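Local coordinates for ribokinase (Staphylococcus aureus, PDB 3RY7), which catalyses the ATP- and magnesium-dependent phosphorylation of D-ribose at O-5, feeding ribose 5-phosphate into nucleotide and amino-acid synthesis and the pentose phosphate pathway, at residues A[8-16]-A[68-76]; A[89-98]-A[109-118]. All coordinates share one frame; numbering follows the deposited sequence.

Contact 1 (A[8-16]-A[68-76]); sequences LGSTNVDQF and VADFILEDF
V13 and I72 form the centre of a small apolar junction between a lid strand and the first turns of a helix, an example of how one branched side chain can be shared among several partners. V13 holds CG1 anti to its backbone N (chi1 176°), which leaves CG2 beside that nitrogen and directed at the residues that lead into the helix. There CG2 lies 3.5 Å from V68 O and also touches the methyl of A69, the N-cap residue. The same V13 CG2 meets I72 CD1 at 4.0 Å. The other branch, V13 CG1, comes to the edge of the F71 ring, near its plane, with CE1 the nearest atom at 4.4 Å. I72 CG1 lies over one face of that ring, toward its rim.

I72 is extended at its far end, and its CD1 reaches the strand backbone at N12 O, 3.4 Å away. The same methyl meets T11 CG2 at 3.7 Å, the two side chains approaching tip to tip. T11 and F76 instead run antiparallel past one another: T11 OG1 lies at the edge of the F76 ring, in its plane, 3.9 Å from CZ. No hydrogen bond joins the segments; the hydroxyl of T11 is bonded to T61.

The strand and helix segments run at 118° to each other, with axes 9.6 Å apart. N12, V13 and D14 probably line the ribose site, where D14 OD1 is hydrogen-bonded to a glycerol, probably from crystallisation, while V13 turns its side chain to the helix. Beyond F76, F59 of strand 56-64 meets the ring at about 90°, and A44 and I48 of helix 42-52 pack against it; Q292 of the second subunit packs on I72.

Contact 2 (A[89-98]-A[109-118]); sequences TAEAKTGQAF and IYVYGGANMT
Backbone hydrogen bonds pair Q96 with Y112 and F98 with Y110, showing how an antiparallel hairpin can be held from its strands into its flanking loops. Y112 N reaches Q96 O at 2.7 Å, and Q96 N returns a bond to Y112 O. F98 N donates to Y110 O at 2.8 Å, and Y110 N to F98 O; between these pairs A97 and V111 form a non-hydrogen-bonded one. Past the strands, A115 N donates to K93 O over 2.8 Å.

These strands, 95-101 and 107-112, belong to the four-stranded lid of the ribokinase fold, with 107-112 outermost within the chain. G95 CA passes 3.5 Å from N116 ND2, leaving little room for a side chain there; N116 OD1 accepts from T11 N.

Aromatic side chains lie on the face bearing Q96, F98, Y110 and Y112. F98 and Y112 extend alongside each other in the same direction, with F98 CE1 4.1 Å from Y112 CB. G114 N, from the same segment, sits over the centre of the Y112 ring, while T94 O approaches its edge.

Apolar contact gathers at A92 CB, 3.9 Å from T118 CG2, and where T89 CG2 meets A115 CB at 3.8 Å.

Water bridges polar groups. K93, bent at chi3 and chi4, crosses Y112 at about a right angle, and one water joins K93 NZ to Y112 OH. Another donates to both E91 OE2 and the T118 backbone carbonyl.

Overall arrangement
Both segments of contact 1 precede those of contact 2 in the chain, and the contact centres lie 11 Å apart on the same side of the chain's centre. They share the four-stranded sheet: strand 12-18 of contact 1 runs parallel to its neighbour 95-101, whose other side is paired with 107-112. Q15 N and A97 O, 2.6 Å apart, probably hydrogen-bond across that seam. A second link, probably also a hydrogen bond, runs from T11 N to N116 OD1 at 2.9 Å, tying the 109-118 segment to the residue just before strand 12-18. The joined strands thus probably present N12 to D14 to ribose from the lid, which contact 1 attaches to helix 70-78 and contact 2 extends to its edge.

Contact 1 (A[8-16]-A[68-76])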
loop_
_atom_site.group_PDB
_atom_site.type_symbol
_atom_site.label_atom_id
_atom_site.label_comp_id
_atom_site.label_asym_id
_atom_site.label_seq_id
_atom_site.Cartn_x
_atom_site.Cartn_y
_atom_site.Cartn_z
ATOM N N LEU A 8 -2.950 9.766 -25.525
ATOM C CA LEU A 8 -4.305 9.898 -25.928
ATOM C C LEU A 8 -5.071 8.747 -25.376
ATOM O O LEU A 8 -4.809 7.641 -25.722
ATOM C CB LEU A 8 -4.415 9.914 -27.428
ATOM C CG LEU A 8 -5.817 10.111 -27.960
ATOM C CD1 LEU A 8 -6.280 11.488 -27.784
ATOM C CD2 LEU A 8 -5.929 9.662 -29.341
ATOM N N GLY A 9 -6.010 9.016 -24.493
ATOM C CA GLY A 9 -6.749 7.909 -23.922
ATOM C C GLY A 9 -7.760 8.231 -22.843
ATOM O O GLY A 9 -8.192 9.377 -22.679
ATOM N N SER A 10 -8.137 7.189 -22.110
ATOM C CA SER A 10 -9.292 7.226 -21.231
ATOM C C SER A 10 -8.972 7.685 -19.810
ATOM O O SER A 10 -7.886 7.434 -19.277
ATOM C CB SER A 10 -9.897 5.831 -21.162
ATOM O OG SER A 10 -8.945 4.908 -20.641
ATOM N N THR A 11 -9.940 8.348 -19.201
ATOM C CA THR A 11 -9.933 8.573 -17.758
ATOM C C THR A 11 -11.197 7.954 -17.197
ATOM O O THR A 11 -12.298 8.218 -17.701
ATOM C CB THR A 11 -9.894 10.068 -17.413
ATOM O OG1 THR A 11 -8.660 10.628 -17.870
ATOM C CG2 THR A 11 -9.997 10.269 -15.888
ATOM N N ASN A 12 -11.040 7.103 -16.183
ATOM C CA ASN A 12 -12.166 6.404 -15.583
ATOM C C ASN A 12 -12.224 6.681 -14.089
ATOM O O ASN A 12 -11.188 6.856 -13.455
ATOM C CB ASN A 12 -12.026 4.886 -15.761
ATOM C CG ASN A 12 -12.396 4.403 -17.154
ATOM O OD1 ASN A 12 -13.078 5.101 -17.916
ATOM N ND2 ASN A 12 -11.971 3.178 -17.483
ATOM N N VAL A 13 -13.424 6.708 -13.519
ATOM C CA VAL A 13 -13.532 6.610 -12.073
ATOM C C VAL A 13 -13.869 5.160 -11.735
ATOM O O VAL A 13 -14.932 4.668 -12.088
ATOM C CB VAL A 13 -14.559 7.596 -11.495
ATOM C CG1 VAL A 13 -14.706 7.387 -9.995
ATOM C CG2 VAL A 13 -14.148 9.037 -11.822
ATOM N N ASP A 14 -12.928 4.470 -11.092
ATOM C CA ASP A 14 -13.135 3.082 -10.690
ATOM C C ASP A 14 -13.907 2.994 -9.369
ATOM O O ASP A 14 -13.466 3.506 -8.352
ATOM C CB ASP A 14 -11.787 2.376 -10.523
ATOM C CG ASP A 14 -11.013 2.233 -11.834
ATOM O OD1 ASP A 14 -11.572 2.507 -12.925
ATOM O OD2 ASP A 14 -9.834 1.829 -11.761
ATOM N N GLN A 15 -15.064 2.349 -9.398
ATOM C CA GLN A 15 -15.814 2.076 -8.183
ATOM C C GLN A 15 -15.583 0.672 -7.663
ATOM O O GLN A 15 -16.082 -0.292 -8.231
ATOM C CB GLN A 15 -17.297 2.239 -8.424
ATOM C CG GLN A 15 -17.869 3.354 -7.613
ATOM C CD GLN A 15 -17.616 4.668 -8.279
ATOM O OE1 GLN A 15 -17.122 5.611 -7.666
ATOM N NE2 GLN A 15 -17.941 4.736 -9.556
ATOM N N PHE A 16 -14.858 0.573 -6.561
ATOM C CA PHE A 16 -14.534 -0.719 -5.961
ATOM C C PHE A 16 -15.475 -1.109 -4.821
ATOM O O PHE A 16 -15.623 -0.369 -3.842
ATOM C CB PHE A 16 -13.101 -0.702 -5.442
ATOM C CG PHE A 16 -12.068 -0.783 -6.522
ATOM C CD1 PHE A 16 -11.565 -2.016 -6.921
ATOM C CD2 PHE A 16 -11.590 0.372 -7.137
ATOM C CE1 PHE A 16 -10.601 -2.102 -7.913
ATOM C CE2 PHE A 16 -10.624 0.296 -8.128
ATOM C CZ PHE A 16 -10.127 -0.949 -8.516
ATOM N N VAL A 68 -16.922 14.170 -11.453
ATOM C CA VAL A 68 -16.578 12.976 -10.684
ATOM C C VAL A 68 -15.095 12.619 -10.756
ATOM O O VAL A 68 -14.596 11.890 -9.909
ATOM C CB VAL A 68 -17.438 11.747 -11.051
ATOM C CG1 VAL A 68 -18.882 11.941 -10.596
ATOM C CG2 VAL A 68 -17.390 11.458 -12.530
ATOM N N ALA A 69 -14.385 13.130 -11.756
ATOM C CA ALA A 69 -12.947 12.864 -11.867
ATOM C C ALA A 69 -12.095 14.061 -11.467
ATOM O O ALA A 69 -10.902 14.097 -11.751
ATOM C CB ALA A 69 -12.595 12.422 -13.275
ATOM N N ASP A 70 -12.704 15.047 -10.811
ATOM C CA ASP A 70 -11.963 16.231 -10.402
ATOM C C ASP A 70 -10.780 15.861 -9.503
ATOM O O ASP A 70 -9.759 16.554 -9.496
ATOM C CB ASP A 70 -12.870 17.244 -9.690
ATOM C CG ASP A 70 -13.757 18.031 -10.653
ATOM O OD1 ASP A 70 -13.664 17.842 -11.888
ATOM O OD2 ASP A 70 -14.554 18.857 -10.165
ATOM N N PHE A 71 -10.905 14.780 -8.738
ATOM C CA PHE A 71 -9.800 14.413 -7.864
ATOM C C PHE A 71 -8.650 13.860 -8.688
ATOM O O PHE A 71 -7.481 14.044 -8.342
ATOM C CB PHE A 71 -10.223 13.444 -6.760
ATOM C CG PHE A 71 -10.531 12.057 -7.239
ATOM C CD1 PHE A 71 -11.802 11.728 -7.687
ATOM C CD2 PHE A 71 -9.558 11.072 -7.208
ATOM C CE1 PHE A 71 -12.097 10.446 -8.112
ATOM C CE2 PHE A 71 -9.842 9.788 -7.631
ATOM C CZ PHE A 71 -11.113 9.471 -8.089
ATOM N N ILE A 72 -8.988 13.200 -9.789
ATOM C CA ILE A 72 -7.980 12.718 -10.721
ATOM C C ILE A 72 -7.243 13.881 -11.366
ATOM O O ILE A 72 -6.034 13.865 -11.468
ATOM C CB ILE A 72 -8.599 11.825 -11.814
ATOM C CG1 ILE A 72 -9.466 10.733 -11.177
ATOM C CG2 ILE A 72 -7.502 11.235 -12.697
ATOM C CD1 ILE A 72 -10.213 9.839 -12.197
ATOM N N LEU A 73 -7.978 14.904 -11.789
ATOM C CA LEU A 73 -7.346 16.066 -12.401
ATOM C C LEU A 73 -6.312 16.671 -11.458
ATOM O O LEU A 73 -5.251 17.136 -11.886
ATOM C CB LEU A 73 -8.387 17.112 -12.795
ATOM C CG LEU A 73 -9.497 16.642 -13.746
ATOM C CD1 LEU A 73 -10.500 17.756 -14.053
ATOM C CD2 LEU A 73 -8.912 16.089 -15.026
ATOM N N GLU A 74 -6.620 16.666 -10.166
ATOM C CA GLU A 74 -5.657 17.146 -9.183
ATOM C C GLU A 74 -4.397 16.279 -9.181
ATOM O O GLU A 74 -3.276 16.781 -9.087
ATOM C CB GLU A 74 -6.285 17.198 -7.789
ATOM C CG GLU A 74 -6.472 18.614 -7.273
ATOM C CD GLU A 74 -5.166 19.409 -7.235
ATOM O OE1 GLU A 74 -4.196 18.974 -6.556
ATOM O OE2 GLU A 74 -5.119 20.482 -7.880
ATOM N N ASP A 75 -4.579 14.968 -9.285
ATOM C CA ASP A 75 -3.432 14.072 -9.348
ATOM C C ASP A 75 -2.611 14.328 -10.608
ATOM O O ASP A 75 -1.377 14.270 -10.571
ATOM C CB ASP A 75 -3.871 12.611 -9.242
ATOM C CG ASP A 75 -4.365 12.256 -7.850
ATOM O OD1 ASP A 75 -3.811 12.807 -6.876
ATOM O OD2 ASP A 75 -5.310 11.445 -7.730
ATOM N N PHE A 76 -3.291 14.638 -11.712
ATOM C CA PHE A 76 -2.590 14.965 -12.947
ATOM C C PHE A 76 -1.687 16.171 -12.699
ATOM O O PHE A 76 -0.505 16.168 -13.070
ATOM C CB PHE A 76 -3.561 15.266 -14.098
ATOM C CG PHE A 76 -4.321 14.057 -14.603
ATOM C CD1 PHE A 76 -3.868 12.773 -14.348
ATOM C CD2 PHE A 76 -5.474 14.213 -15.357
ATOM C CE1 PHE A 76 -4.562 11.670 -14.821
ATOM C CE2 PHE A 76 -6.174 13.110 -15.842
ATOM C CZ PHE A 76 -5.716 11.839 -15.577
#

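Contact 2 (A[89-98]-A[109-118])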
loop_
_atom_site.group_PDB
_atom_site.type_symbol
_atom_site.label_atom_id
_atom_site.label_comp_id
_atom_site.label_asym_id
_atom_site.label_seq_id
_atom_site.Cartn_x
_atom_site.Cartn_y
_atom_site.Cartn_z
ATOM N N THR A 89 -17.348 17.262 -21.520
ATOM C CA THR A 89 -18.551 17.216 -22.323
ATOM C C THR A 89 -19.760 16.884 -21.458
ATOM O O THR A 89 -19.647 16.132 -20.477
ATOM C CB THR A 89 -18.458 16.167 -23.413
ATOM O OG1 THR A 89 -19.643 16.225 -24.203
ATOM C CG2 THR A 89 -18.316 14.760 -22.826
ATOM N N ALA A 90 -20.905 17.456 -21.829
ATOM C CA ALA A 90 -22.171 17.191 -21.150
ATOM C C ALA A 90 -22.902 16.097 -21.901
ATOM O O ALA A 90 -23.948 15.640 -21.479
ATOM C CB ALA A 90 -23.021 18.448 -21.095
ATOM N N GLU A 91 -22.318 15.670 -23.013
ATOM C CA GLU A 91 -22.872 14.601 -23.834
ATOM C C GLU A 91 -22.955 13.258 -23.101
ATOM O O GLU A 91 -23.804 12.413 -23.407
ATOM C CB GLU A 91 -22.013 14.443 -25.092
ATOM C CG GLU A 91 -22.345 13.206 -25.958
ATOM C CD GLU A 91 -21.586 13.196 -27.293
ATOM O OE1 GLU A 91 -21.854 12.308 -28.137
ATOM O OE2 GLU A 91 -20.722 14.081 -27.492
ATOM N N ALA A 92 -22.045 13.047 -22.159
ATOM C CA ALA A 92 -21.983 11.778 -21.444
ATOM C C ALA A 92 -21.357 12.024 -20.084
ATOM O O ALA A 92 -20.633 12.998 -19.892
ATOM C CB ALA A 92 -21.162 10.735 -22.236
ATOM N N LYS A 93 -21.650 11.141 -19.138
ATOM C CA LYS A 93 -21.004 11.198 -17.855
ATOM C C LYS A 93 -19.563 10.712 -18.007
ATOM O O LYS A 93 -19.214 10.071 -18.997
ATOM C CB LYS A 93 -21.792 10.358 -16.862
ATOM C CG LYS A 93 -23.217 10.862 -16.662
ATOM C CD LYS A 93 -24.015 9.885 -15.825
ATOM C CE LYS A 93 -23.970 8.484 -16.442
ATOM N NZ LYS A 93 -25.071 8.245 -17.434
ATOM N N THR A 94 -18.717 11.055 -17.052
ATOM C CA THR A 94 -17.348 10.574 -17.074
ATOM C C THR A 94 -17.309 9.052 -17.133
ATOM O O THR A 94 -18.162 8.374 -16.556
ATOM C CB THR A 94 -16.581 11.073 -15.863
ATOM O OG1 THR A 94 -16.628 12.502 -15.874
ATOM C CG2 THR A 94 -15.122 10.592 -15.908
ATOM N N GLY A 95 -16.343 8.518 -17.872
ATOM C CA GLY A 95 -16.172 7.076 -17.970
ATOM C C GLY A 95 -15.979 6.477 -16.584
ATOM O O GLY A 95 -15.392 7.115 -15.711
ATOM N N GLN A 96 -16.469 5.256 -16.390
ATOM C CA GLN A 96 -16.421 4.602 -15.084
ATOM C C GLN A 96 -16.227 3.091 -15.184
ATOM O O GLN A 96 -16.659 2.448 -16.154
ATOM C CB GLN A 96 -17.710 4.883 -14.307
ATOM C CG GLN A 96 -17.872 6.329 -13.966
ATOM C CD GLN A 96 -19.290 6.667 -13.577
ATOM O OE1 GLN A 96 -19.841 6.071 -12.656
ATOM N NE2 GLN A 96 -19.884 7.639 -14.266
ATOM N N ALA A 97 -15.586 2.524 -14.169
ATOM C CA ALA A 97 -15.504 1.079 -14.056
ATOM C C ALA A 97 -16.092 0.632 -12.718
ATOM O O ALA A 97 -15.857 1.251 -11.669
ATOM C CB ALA A 97 -14.058 0.605 -14.200
ATOM N N PHE A 98 -16.852 -0.449 -12.769
ATOM C CA PHE A 98 -17.480 -1.002 -11.583
ATOM C C PHE A 98 -16.864 -2.367 -11.312
ATOM O O PHE A 98 -17.073 -3.333 -12.059
ATOM C CB PHE A 98 -18.984 -1.055 -11.798
ATOM C CG PHE A 98 -19.549 0.243 -12.337
ATOM C CD1 PHE A 98 -19.780 0.410 -13.693
ATOM C CD2 PHE A 98 -19.804 1.319 -11.478
ATOM C CE1 PHE A 98 -20.290 1.613 -14.194
ATOM C CE2 PHE A 98 -20.308 2.532 -11.969
ATOM C CZ PHE A 98 -20.551 2.674 -13.330
ATOM N N ILE A 109 -14.941 -6.947 -13.480
ATOM C CA ILE A 109 -15.051 -5.549 -13.910
ATOM C C ILE A 109 -16.056 -5.289 -15.033
ATOM O O ILE A 109 -16.102 -6.024 -16.016
ATOM C CB ILE A 109 -13.687 -4.995 -14.345
ATOM C CG1 ILE A 109 -12.684 -5.100 -13.203
ATOM C CG2 ILE A 109 -13.830 -3.551 -14.793
ATOM C CD1 ILE A 109 -11.680 -6.201 -13.362
ATOM N N TYR A 110 -16.870 -4.248 -14.871
ATOM C CA TYR A 110 -17.646 -3.692 -15.979
ATOM C C TYR A 110 -17.146 -2.285 -16.306
ATOM O O TYR A 110 -16.859 -1.496 -15.399
ATOM C CB TYR A 110 -19.124 -3.611 -15.647
ATOM C CG TYR A 110 -19.760 -4.914 -15.295
ATOM C CD1 TYR A 110 -19.798 -5.354 -13.982
ATOM C CD2 TYR A 110 -20.362 -5.694 -16.268
ATOM C CE1 TYR A 110 -20.418 -6.547 -13.649
ATOM C CE2 TYR A 110 -20.974 -6.887 -15.953
ATOM C CZ TYR A 110 -21.000 -7.314 -14.640
ATOM O OH TYR A 110 -21.613 -8.505 -14.315
ATOM N N VAL A 111 -17.050 -1.971 -17.597
ATOM C CA VAL A 111 -16.532 -0.676 -18.029
ATOM C C VAL A 111 -17.595 0.119 -18.793
ATOM O O VAL A 111 -18.209 -0.371 -19.736
ATOM C CB VAL A 111 -15.253 -0.812 -18.880
ATOM C CG1 VAL A 111 -14.843 0.549 -19.438
ATOM C CG2 VAL A 111 -14.121 -1.421 -18.054
ATOM N N TYR A 112 -17.824 1.340 -18.337
ATOM C CA TYR A 112 -18.731 2.256 -19.002
ATOM C C TYR A 112 -17.870 3.257 -19.737
ATOM O O TYR A 112 -17.053 3.956 -19.119
ATOM C CB TYR A 112 -19.617 2.955 -17.975
ATOM C CG TYR A 112 -20.334 4.193 -18.473
ATOM C CD1 TYR A 112 -21.316 4.113 -19.464
ATOM C CD2 TYR A 112 -20.039 5.437 -17.936
ATOM C CE1 TYR A 112 -21.970 5.265 -19.902
ATOM C CE2 TYR A 112 -20.683 6.570 -18.352
ATOM C CZ TYR A 112 -21.641 6.491 -19.327
ATOM O OH TYR A 112 -22.260 7.654 -19.719
ATOM N N GLY A 113 -18.020 3.289 -21.065
ATOM C CA GLY A 113 -17.219 4.167 -21.901
ATOM C C GLY A 113 -17.412 5.633 -21.568
ATOM O O GLY A 113 -16.436 6.373 -21.411
ATOM N N GLY A 114 -18.670 6.050 -21.459
ATOM C CA GLY A 114 -18.993 7.429 -21.124
ATOM C C GLY A 114 -18.289 8.431 -22.018
ATOM O O GLY A 114 -18.148 8.194 -23.218
ATOM N N ALA A 115 -17.844 9.537 -21.430
ATOM C CA ALA A 115 -17.180 10.622 -22.170
ATOM C C ALA A 115 -15.990 10.151 -23.013
ATOM O O ALA A 115 -15.740 10.711 -24.079
ATOM C CB ALA A 115 -16.736 11.732 -21.214
ATOM N N ASN A 116 -15.252 9.152 -22.518
ATOM C CA ASN A 116 -14.119 8.599 -23.254
ATOM C C ASN A 116 -14.505 8.183 -24.668
ATOM O O ASN A 116 -13.779 8.454 -25.617
ATOM C CB ASN A 116 -13.497 7.388 -22.540
ATOM C CG ASN A 116 -12.951 7.725 -21.169
ATOM O OD1 ASN A 116 -12.131 8.634 -21.005
ATOM N ND2 ASN A 116 -13.392 6.970 -20.164
ATOM N N MET A 117 -15.639 7.517 -24.792
ATOM C CA MET A 117 -16.091 7.003 -26.080
ATOM C C MET A 117 -16.893 8.024 -26.897
ATOM O O MET A 117 -17.501 7.679 -27.911
ATOM C CB MET A 117 -16.863 5.698 -25.890
ATOM C CG MET A 117 -15.965 4.572 -25.344
ATOM S SD MET A 117 -14.568 4.248 -26.456
ATOM C CE MET A 117 -15.408 3.467 -27.818
ATOM N N THR A 118 -16.888 9.282 -26.466
ATOM C CA THR A 118 -17.425 10.338 -27.324
ATOM C C THR A 118 -16.296 11.171 -27.959
ATOM O O THR A 118 -16.560 12.161 -28.644
ATOM C CB THR A 118 -18.365 11.280 -26.548
ATOM O OG1 THR A 118 -17.594 12.103 -25.662
ATOM C CG2 THR A 118 -19.425 10.469 -25.759
HETATM O O HOH W 1 -18.732 13.798 -29.425
HETATM O O HOH W 2 -24.592 9.834 -20.082
#